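PDB 1E9S: conjugal transfer protein TRWB from Escherichia coli, which couples DNA processing to transfer in bacterial conjugation, probably as a hexameric, nucleotide-driven motor that moves DNA toward the secretion channel. Local coordinates for the interface of chains A and B. Numbering follows the deposited sequence. Chains: chain A/B, Conjugal transfer protein TRWB.

The interface of chains A and B. Residues chain A 346, 348; chain B 57, 334-335, 337-338, 340, 359.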
loop_
_atom_site.group_PDB
_atom_site.type_symbol
_atom_site.label_atom_id
_atom_site.label_comp_id
_atom_site.label_asym_id
_atom_site.label_seq_id
_atom_site.Cartn_x
_atom_site.Cartn_y
_atom_site.Cartn_z
ATOM N N SER A 346 1.356 -27.129 1.085
ATOM C CA SER A 346 2.440 -27.256 0.132
ATOM C C SER A 346 3.678 -26.507 0.577
ATOM O O SER A 346 3.582 -25.505 1.270
ATOM C CB SER A 346 1.985 -26.724 -1.228
ATOM O OG SER A 346 3.025 -26.826 -2.186
ATOM N N THR A 348 5.357 -24.979 -1.350
ATOM C CA THR A 348 5.351 -23.808 -2.226
ATOM C C THR A 348 4.464 -22.686 -1.675
ATOM O O THR A 348 4.243 -21.674 -2.344
ATOM C CB THR A 348 4.849 -24.172 -3.626
ATOM O OG1 THR A 348 3.528 -24.704 -3.509
ATOM C CG2 THR A 348 5.761 -25.201 -4.285
ATOM N N LEU B 57 5.998 -27.826 -9.639
ATOM C CA LEU B 57 6.399 -26.476 -9.951
ATOM C C LEU B 57 7.903 -26.515 -10.044
ATOM O O LEU B 57 8.578 -26.973 -9.123
ATOM C CB LEU B 57 5.960 -25.527 -8.832
ATOM C CG LEU B 57 6.412 -24.070 -8.926
ATOM C CD1 LEU B 57 5.964 -23.476 -10.238
ATOM C CD2 LEU B 57 5.843 -23.291 -7.764
ATOM N N ARG B 334 0.583 -20.710 -6.882
ATOM C CA ARG B 334 1.803 -21.427 -6.525
ATOM C C ARG B 334 1.544 -22.470 -5.452
ATOM O O ARG B 334 2.097 -23.559 -5.503
ATOM C CB ARG B 334 2.896 -20.462 -6.049
ATOM C CG ARG B 334 3.652 -19.750 -7.174
ATOM C CD ARG B 334 4.794 -18.902 -6.623
ATOM N NE ARG B 334 4.276 -17.836 -5.773
ATOM C CZ ARG B 334 4.221 -16.551 -6.114
ATOM N NH1 ARG B 334 4.687 -16.135 -7.287
ATOM N NH2 ARG B 334 3.714 -15.672 -5.261
ATOM N N ALA B 335 0.702 -22.137 -4.481
ATOM C CA ALA B 335 0.378 -23.068 -3.403
ATOM C C ALA B 335 -0.351 -24.313 -3.899
ATOM O O ALA B 335 -0.514 -25.267 -3.148
ATOM C CB ALA B 335 -0.473 -22.369 -2.350
ATOM N N PHE B 337 0.654 -26.291 -6.379
ATOM C CA PHE B 337 1.628 -27.263 -6.867
ATOM C C PHE B 337 2.287 -27.822 -5.618
ATOM O O PHE B 337 3.025 -27.118 -4.937
ATOM C CB PHE B 337 2.681 -26.587 -7.748
ATOM C CG PHE B 337 2.136 -26.017 -9.036
ATOM C CD1 PHE B 337 1.462 -24.803 -9.051
ATOM C CD2 PHE B 337 2.312 -26.698 -10.238
ATOM C CE1 PHE B 337 0.974 -24.278 -10.242
ATOM C CE2 PHE B 337 1.827 -26.177 -11.432
ATOM C CZ PHE B 337 1.156 -24.963 -11.432
ATOM N N ARG B 338 2.018 -29.085 -5.314
ATOM C CA ARG B 338 2.544 -29.711 -4.110
ATOM C C ARG B 338 4.019 -30.121 -4.143
ATOM O O ARG B 338 4.657 -30.239 -3.090
ATOM C CB ARG B 338 1.684 -30.923 -3.762
ATOM C CG ARG B 338 0.251 -30.589 -3.426
ATOM C CD ARG B 338 0.175 -29.834 -2.128
ATOM N NE ARG B 338 0.764 -30.591 -1.021
ATOM C CZ ARG B 338 0.211 -31.661 -0.462
ATOM N NH1 ARG B 338 -0.955 -32.106 -0.905
ATOM N NH2 ARG B 338 0.821 -32.274 0.545
ATOM N N LEU B 340 7.928 -29.342 -5.505
ATOM C CA LEU B 340 8.758 -28.231 -5.928
ATOM C C LEU B 340 10.161 -28.660 -6.345
ATOM O O LEU B 340 10.748 -29.557 -5.746
ATOM C CB LEU B 340 8.854 -27.215 -4.787
ATOM C CG LEU B 340 9.786 -26.019 -4.965
ATOM C CD1 LEU B 340 9.315 -25.163 -6.125
ATOM C CD2 LEU B 340 9.828 -25.212 -3.685
ATOM N N SER B 359 10.750 -21.831 1.110
ATOM C CA SER B 359 9.901 -22.894 0.610
ATOM C C SER B 359 10.576 -24.250 0.792
ATOM O O SER B 359 9.892 -25.266 0.919
ATOM C CB SER B 359 9.579 -22.664 -0.868
ATOM O OG SER B 359 8.844 -21.457 -1.049
#
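A:Thr348 pushes its hydroxyl into the C-terminal end of helix 327-334 of chain B, where OG1 lies within bonding distance, 2.7 Å, of the backbone oxygen O of B:Arg334. That hydroxyl is also 2.9 Å from O of B:Phe337, in the loop after the helix, and so sits between two carbonyls that must share its one proton or take it in turn. It meets the B:Arg334 carbonyl from above its plane, 40° out, and the B:Phe337 carbonyl more nearly in line, at a C=O···OG1 angle of 151°. OG of A:Ser346 also reaches the B:Phe337 oxygen, at 2.8 Å, from the same face of the carbonyl as A:Thr348.

Within chain A the two hydroxyls are themselves hydrogen-bonded, OG of A:Ser346 and OG1 of A:Thr348 at 2.6 Å, a bond that may run either way. The serine is turned with OG anti to its backbone N, and there OG also accepts the backbone N-H of A:Thr348, which ties the two residues together and probably steadies the loop with both hydroxyls facing chain B.

With OG1 turned to the carbonyls, between its own backbone N and carbonyl carbon (chi1 59°), the methyl of A:Thr348 stands anti to the carbonyl carbon and points at the leucines. CG2 lies 3.7 Å from CB of B:Leu340 on strand 339-342, with CD2 of B:Leu57 also near. Beyond the serine, the aliphatic CD of B:Arg338, whose chain is bent, runs against CB of A:Ser346. Around B:Phe337, the B:Arg334 oxygen lies at the edge of the ring, in its plane.

A valine in place of A:Thr348 would probably leave the B:Arg334 carbonyl without its donor from chain A, take one hydroxyl partner from B:Phe337 O and from A:Ser346 OG, and set a methyl against the two carbonyl oxygens.

The patch thus fits a chain A loop against a helix end and strand of chain B, one small piece of the subunit interface in the six-copy assembly, and is likely to help set how adjacent subunits sit in the ring.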